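Long-range contacts in ribulose bisphosphate carboxylase (Hyperthermus butylicus DSM 5456, PDB 6HUN), which probably catalyses the magnesium-dependent carboxylation of ribulose 1,5-bisphosphate to two molecules of 3-phosphoglycerate, as a form III Rubisco built from large subunits alone: residues P151-I157 against N372-F377; W275-Q279 against L318-V324. One frame throughout, in Å; residues are numbered along the deposited sequence.

Interaction 1: P151-I157 against N372-F377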
# COMPACT_ATOMS: atom_id res chain seq x y z
N PRO A 151 -9.15 -15.50 8.03
CA PRO A 151 -10.58 -15.76 8.35
C PRO A 151 -11.44 -15.84 7.12
O PRO A 151 -12.48 -16.54 7.13
CB PRO A 151 -11.00 -14.53 9.18
CG PRO A 151 -9.99 -13.45 8.74
CD PRO A 151 -8.71 -14.18 8.51
N GLY A 152 -11.05 -15.12 6.07
CA GLY A 152 -11.91 -14.93 4.91
C GLY A 152 -13.10 -14.06 5.26
O GLY A 152 -13.19 -13.46 6.36
N PRO A 153 -14.04 -13.93 4.33
CA PRO A 153 -15.19 -13.06 4.55
C PRO A 153 -15.98 -13.50 5.78
O PRO A 153 -16.09 -14.71 6.09
CB PRO A 153 -16.01 -13.21 3.24
CG PRO A 153 -14.99 -13.66 2.18
CD PRO A 153 -13.98 -14.51 2.96
N ASN A 154 -16.51 -12.49 6.49
CA ASN A 154 -17.35 -12.76 7.67
C ASN A 154 -18.72 -13.27 7.22
O ASN A 154 -19.30 -14.18 7.82
CB ASN A 154 -17.57 -11.48 8.46
CG ASN A 154 -18.22 -11.73 9.83
OD1 ASN A 154 -18.04 -12.78 10.41
ND2 ASN A 154 -18.96 -10.75 10.35
N LYS A 155 -19.23 -12.67 6.16
CA LYS A 155 -20.60 -12.93 5.68
C LYS A 155 -20.63 -13.64 4.35
O LYS A 155 -21.36 -14.62 4.20
CB LYS A 155 -21.39 -11.63 5.59
CG LYS A 155 -21.63 -10.94 6.96
CD LYS A 155 -22.53 -11.78 7.79
CE LYS A 155 -22.68 -11.15 9.16
NZ LYS A 155 -23.80 -11.83 9.83
N GLY A 156 -19.80 -13.21 3.42
CA GLY A 156 -19.80 -13.76 2.07
C GLY A 156 -21.07 -13.40 1.30
O GLY A 156 -21.94 -12.65 1.77
N ILE A 157 -21.16 -13.94 0.09
CA ILE A 157 -22.35 -13.74 -0.74
C ILE A 157 -23.61 -14.10 0.04
O ILE A 157 -24.58 -13.33 0.12
CB ILE A 157 -22.21 -14.59 -2.00
CG1 ILE A 157 -20.99 -14.02 -2.82
CG2 ILE A 157 -23.50 -14.50 -2.83
CD1 ILE A 157 -20.79 -14.73 -4.18
N ASN A 372 -12.87 -23.50 3.54
CA ASN A 372 -13.10 -22.64 4.71
C ASN A 372 -12.97 -21.13 4.44
O ASN A 372 -12.66 -20.36 5.35
CB ASN A 372 -12.15 -23.01 5.85
CG ASN A 372 -12.25 -24.47 6.21
OD1 ASN A 372 -11.24 -25.16 6.33
ND2 ASN A 372 -13.48 -24.96 6.30
N ILE A 373 -13.10 -20.66 3.21
CA ILE A 373 -13.04 -19.21 2.94
C ILE A 373 -14.29 -18.89 2.10
O ILE A 373 -14.42 -19.40 1.01
CB ILE A 373 -11.76 -18.81 2.16
CG1 ILE A 373 -10.44 -19.26 2.86
CG2 ILE A 373 -11.77 -17.30 1.87
CD1 ILE A 373 -10.06 -18.49 4.04
N LYS A 374 -15.21 -18.07 2.64
CA LYS A 374 -16.49 -17.84 1.97
C LYS A 374 -16.26 -17.07 0.68
O LYS A 374 -15.23 -16.41 0.55
CB LYS A 374 -17.39 -16.99 2.86
CG LYS A 374 -18.00 -17.84 4.09
CD LYS A 374 -18.60 -16.96 5.10
CE LYS A 374 -19.33 -17.89 6.18
NZ LYS A 374 -19.79 -17.07 7.30
N PRO A 375 -17.14 -17.22 -0.30
CA PRO A 375 -17.04 -16.41 -1.53
C PRO A 375 -17.35 -14.94 -1.29
O PRO A 375 -18.08 -14.54 -0.38
CB PRO A 375 -18.07 -17.05 -2.46
CG PRO A 375 -19.07 -17.66 -1.54
CD PRO A 375 -18.32 -18.12 -0.28
N VAL A 376 -16.83 -14.12 -2.19
CA VAL A 376 -16.90 -12.66 -2.13
C VAL A 376 -17.87 -12.20 -3.23
O VAL A 376 -17.82 -12.73 -4.32
CB VAL A 376 -15.48 -12.08 -2.37
CG1 VAL A 376 -15.58 -10.60 -2.59
CG2 VAL A 376 -14.62 -12.44 -1.10
N PHE A 377 -18.64 -11.12 -2.99
CA PHE A 377 -19.44 -10.46 -4.05
C PHE A 377 -18.54 -9.63 -4.97
O PHE A 377 -17.99 -8.62 -4.52
CB PHE A 377 -20.48 -9.52 -3.45
CG PHE A 377 -21.89 -10.06 -3.42
CD1 PHE A 377 -22.55 -10.49 -4.61
CD2 PHE A 377 -22.57 -10.13 -2.22
CE1 PHE A 377 -23.87 -10.98 -4.58
CE2 PHE A 377 -23.86 -10.62 -2.17
CZ PHE A 377 -24.51 -11.06 -3.32
O HOH W 1 -14.79 -16.95 5.36
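Lys-374 reaches across the chain running through Pro-153, Asn-154 and Lys-155, and is worth following atom by atom. Its CB touches Pro-153 CB at 4.0 Å and faces Gly-156 CA. CG lies anti to the carbonyl carbon (chi1 -75°), and from there the chain is fully extended. CD passes Pro-153 O at 3.5 Å and also borders Lys-155 O, CE approaches Asn-154 O, and NZ ends in a 3.0 Å hydrogen bond to Asn-154 O. The ammonium stands above that carbonyl plane, 43° out of it. The amide end of Asn-154 turns elsewhere, its ND2 donating to Leu-290 O.

The Pro-153 ring lies against the backbone of 373-376: CG is 3.2 Å from Lys-374 O and 3.5 Å from Val-376 CG2, and CD rests on Ile-373 CG2. One water ties the two segments further, donating to Pro-151 O and Pro-153 O and accepting from Lys-374 N.

At the other end, Ile-157 N donates a hydrogen bond to Pro-375 O at 3.2 Å, bent to 141° at the hydrogen. Gly-156 CA lies 3.1 Å from Pro-375 O, so its backbone passes close to that of 372-377. Ile-157 CG2, anti to the backbone N, sits over one face of the Phe-377 ring in a CH-pi contact 4.0 Å from the centroid, and CD1 meets Pro-375 CB.

Phe-377 opens barrel strand 377-380, and Ile-157 lies in the first turn of the helix that runs on to 164. The contact thus packs the segment leading into the TIM barrel of Rubisco against the entry to its seventh strand.

Interaction 2: W275-Q279 against L318-V324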
# COMPACT_ATOMS: atom_id res chain seq x y z
N TRP A 275 -3.22 -3.10 4.63
CA TRP A 275 -3.65 -4.47 4.93
C TRP A 275 -3.88 -4.69 6.41
O TRP A 275 -4.81 -5.38 6.79
CB TRP A 275 -2.61 -5.48 4.44
CG TRP A 275 -2.59 -5.52 2.93
CD1 TRP A 275 -1.57 -5.08 2.13
CD2 TRP A 275 -3.58 -6.05 2.08
NE1 TRP A 275 -1.91 -5.32 0.78
CE2 TRP A 275 -3.14 -5.91 0.74
CE3 TRP A 275 -4.82 -6.68 2.32
CZ2 TRP A 275 -3.89 -6.39 -0.38
CZ3 TRP A 275 -5.59 -7.13 1.18
CH2 TRP A 275 -5.10 -6.96 -0.12
N ALA A 276 -3.01 -4.13 7.27
CA ALA A 276 -3.25 -4.36 8.69
C ALA A 276 -4.57 -3.73 9.12
O ALA A 276 -5.31 -4.30 9.95
CB ALA A 276 -2.04 -3.84 9.54
N ALA A 277 -4.89 -2.56 8.59
CA ALA A 277 -6.18 -1.94 8.91
C ALA A 277 -7.33 -2.82 8.47
O ALA A 277 -8.37 -2.94 9.17
CB ALA A 277 -6.33 -0.57 8.20
N LEU A 278 -7.22 -3.40 7.28
CA LEU A 278 -8.30 -4.28 6.80
C LEU A 278 -8.44 -5.48 7.72
O LEU A 278 -9.57 -5.84 8.12
CB LEU A 278 -8.02 -4.73 5.37
CG LEU A 278 -8.94 -5.83 4.83
CD1 LEU A 278 -10.48 -5.39 4.89
CD2 LEU A 278 -8.52 -6.21 3.36
N GLN A 279 -7.30 -6.12 8.10
CA GLN A 279 -7.44 -7.30 8.97
C GLN A 279 -8.01 -6.91 10.34
O GLN A 279 -8.72 -7.72 10.96
CB GLN A 279 -6.09 -8.04 9.16
CG GLN A 279 -5.59 -8.59 7.78
CD GLN A 279 -4.52 -9.64 7.96
OE1 GLN A 279 -3.32 -9.33 7.95
NE2 GLN A 279 -4.95 -10.89 8.22
N LEU A 318 -5.96 -11.78 -2.19
CA LEU A 318 -5.54 -11.41 -0.83
C LEU A 318 -6.68 -10.70 -0.09
O LEU A 318 -6.83 -10.86 1.11
CB LEU A 318 -4.31 -10.48 -0.89
CG LEU A 318 -3.02 -11.13 -1.47
CD1 LEU A 318 -1.96 -10.02 -1.72
CD2 LEU A 318 -2.46 -12.08 -0.49
N ALA A 319 -7.46 -9.88 -0.81
CA ALA A 319 -8.63 -9.24 -0.18
C ALA A 319 -9.65 -10.26 0.33
O ALA A 319 -10.21 -10.12 1.43
CB ALA A 319 -9.28 -8.32 -1.21
N ARG A 320 -9.85 -11.35 -0.41
CA ARG A 320 -10.76 -12.39 0.03
C ARG A 320 -10.21 -13.12 1.25
O ARG A 320 -10.93 -13.39 2.21
CB ARG A 320 -10.98 -13.35 -1.13
CG ARG A 320 -11.85 -14.55 -0.69
CD ARG A 320 -12.25 -15.40 -1.96
NE ARG A 320 -13.07 -16.57 -1.57
CZ ARG A 320 -13.44 -17.56 -2.39
NH1 ARG A 320 -13.04 -17.54 -3.66
NH2 ARG A 320 -14.18 -18.59 -1.93
N MET A 321 -8.91 -13.42 1.24
CA MET A 321 -8.29 -14.03 2.43
C MET A 321 -8.42 -13.13 3.66
O MET A 321 -8.78 -13.59 4.76
CB MET A 321 -6.81 -14.28 2.12
CG MET A 321 -6.62 -15.34 1.09
SD MET A 321 -4.91 -15.35 0.46
CE MET A 321 -4.23 -15.61 2.08
N ALA A 322 -8.15 -11.83 3.48
CA ALA A 322 -8.12 -10.91 4.62
C ALA A 322 -9.51 -10.67 5.14
O ALA A 322 -9.68 -10.43 6.35
CB ALA A 322 -7.48 -9.57 4.22
N GLY A 323 -10.51 -10.75 4.26
CA GLY A 323 -11.87 -10.80 4.75
C GLY A 323 -12.82 -9.74 4.25
O GLY A 323 -13.83 -9.52 4.92
N VAL A 324 -12.63 -9.17 3.02
CA VAL A 324 -13.73 -8.37 2.45
C VAL A 324 -14.89 -9.29 2.09
O VAL A 324 -14.71 -10.49 1.79
CB VAL A 324 -13.26 -7.54 1.24
CG1 VAL A 324 -11.96 -6.71 1.62
CG2 VAL A 324 -13.01 -8.41 0.08
O HOH W 2 -7.84 -10.96 8.37
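The two helical segments run roughly alongside each other, their N-to-C directions 38° apart and their axes 10.4 Å apart at closest approach, with Gln-279 and Ala-322 nearest in backbone. At the centre, Ala-322 CB meets Leu-278 CD2 at 3.6 Å and lies near Gln-279 CG and the six-membered ring of Trp-275.

Leu-278 holds CG anti to its backbone N (chi1 170°), which carries both methyls over to the other segment: CD2 goes to Ala-322, and CD1 lies 3.8 Å from Val-324 CG1, the two side chains crossing at about a right angle. One turn earlier, the indole of Trp-275 brings its far corner forward. CH2 comes within 3.7 Å of Leu-318 CB and also approaches Ala-319 N, while Ala-319 CA lies in the ring plane at the edge.

Helix 312-322 stops here in a Schellman motif, with Gly-323, of positive phi, as its C-prime residue: Val-324 N hydrogen-bonds Ala-319 O, and Gly-323 N faces Arg-320 O. Ala-319 O also takes Gly-323 N, from the opposite face of its plane.

These are neighbouring outer helices of the TIM barrel. Trp-275 and Gln-279 also pack on Thr-272 and Pro-247 of the second subunit, so the contact lies beside the dimer interface.

No direct hydrogen bond spans the two segments. A water does so, accepting from Gln-279 NE2 at 2.9 Å and donating to Ala-322 O at 2.8 Å. The Gln-279 amide is also anchored by OE1 on Ile-115 N and NE2 on Gly-113 O. Close packing of buried hydrocarbon therefore dominates, while the water supplies a polar bridge to a carbonyl at the helix end.

Overall arrangement
From the N terminus, the chain first crosses the N-terminal domain and reaches 151-157, leading into helix 156-164. The barrel then builds up through helix 275-288, strand 291-295 and helix 312-322, where interaction 2 closes a short loop between the fourth and fifth helices of the alternating barrel. Only after strand 326-328 and helix 339-352 does 372-377 return to 151-157, so interaction 1 closes the longer loop and encloses interaction 2. The two meet directly: Arg-320 NE hydrogen-bonds Lys-374 O, and Gly-152 N hydrogen-bonds Met-321 O. Helix 312-322 thus joins both contacts, packing on helix 275-288 and bonding to 151-157 and 372-377.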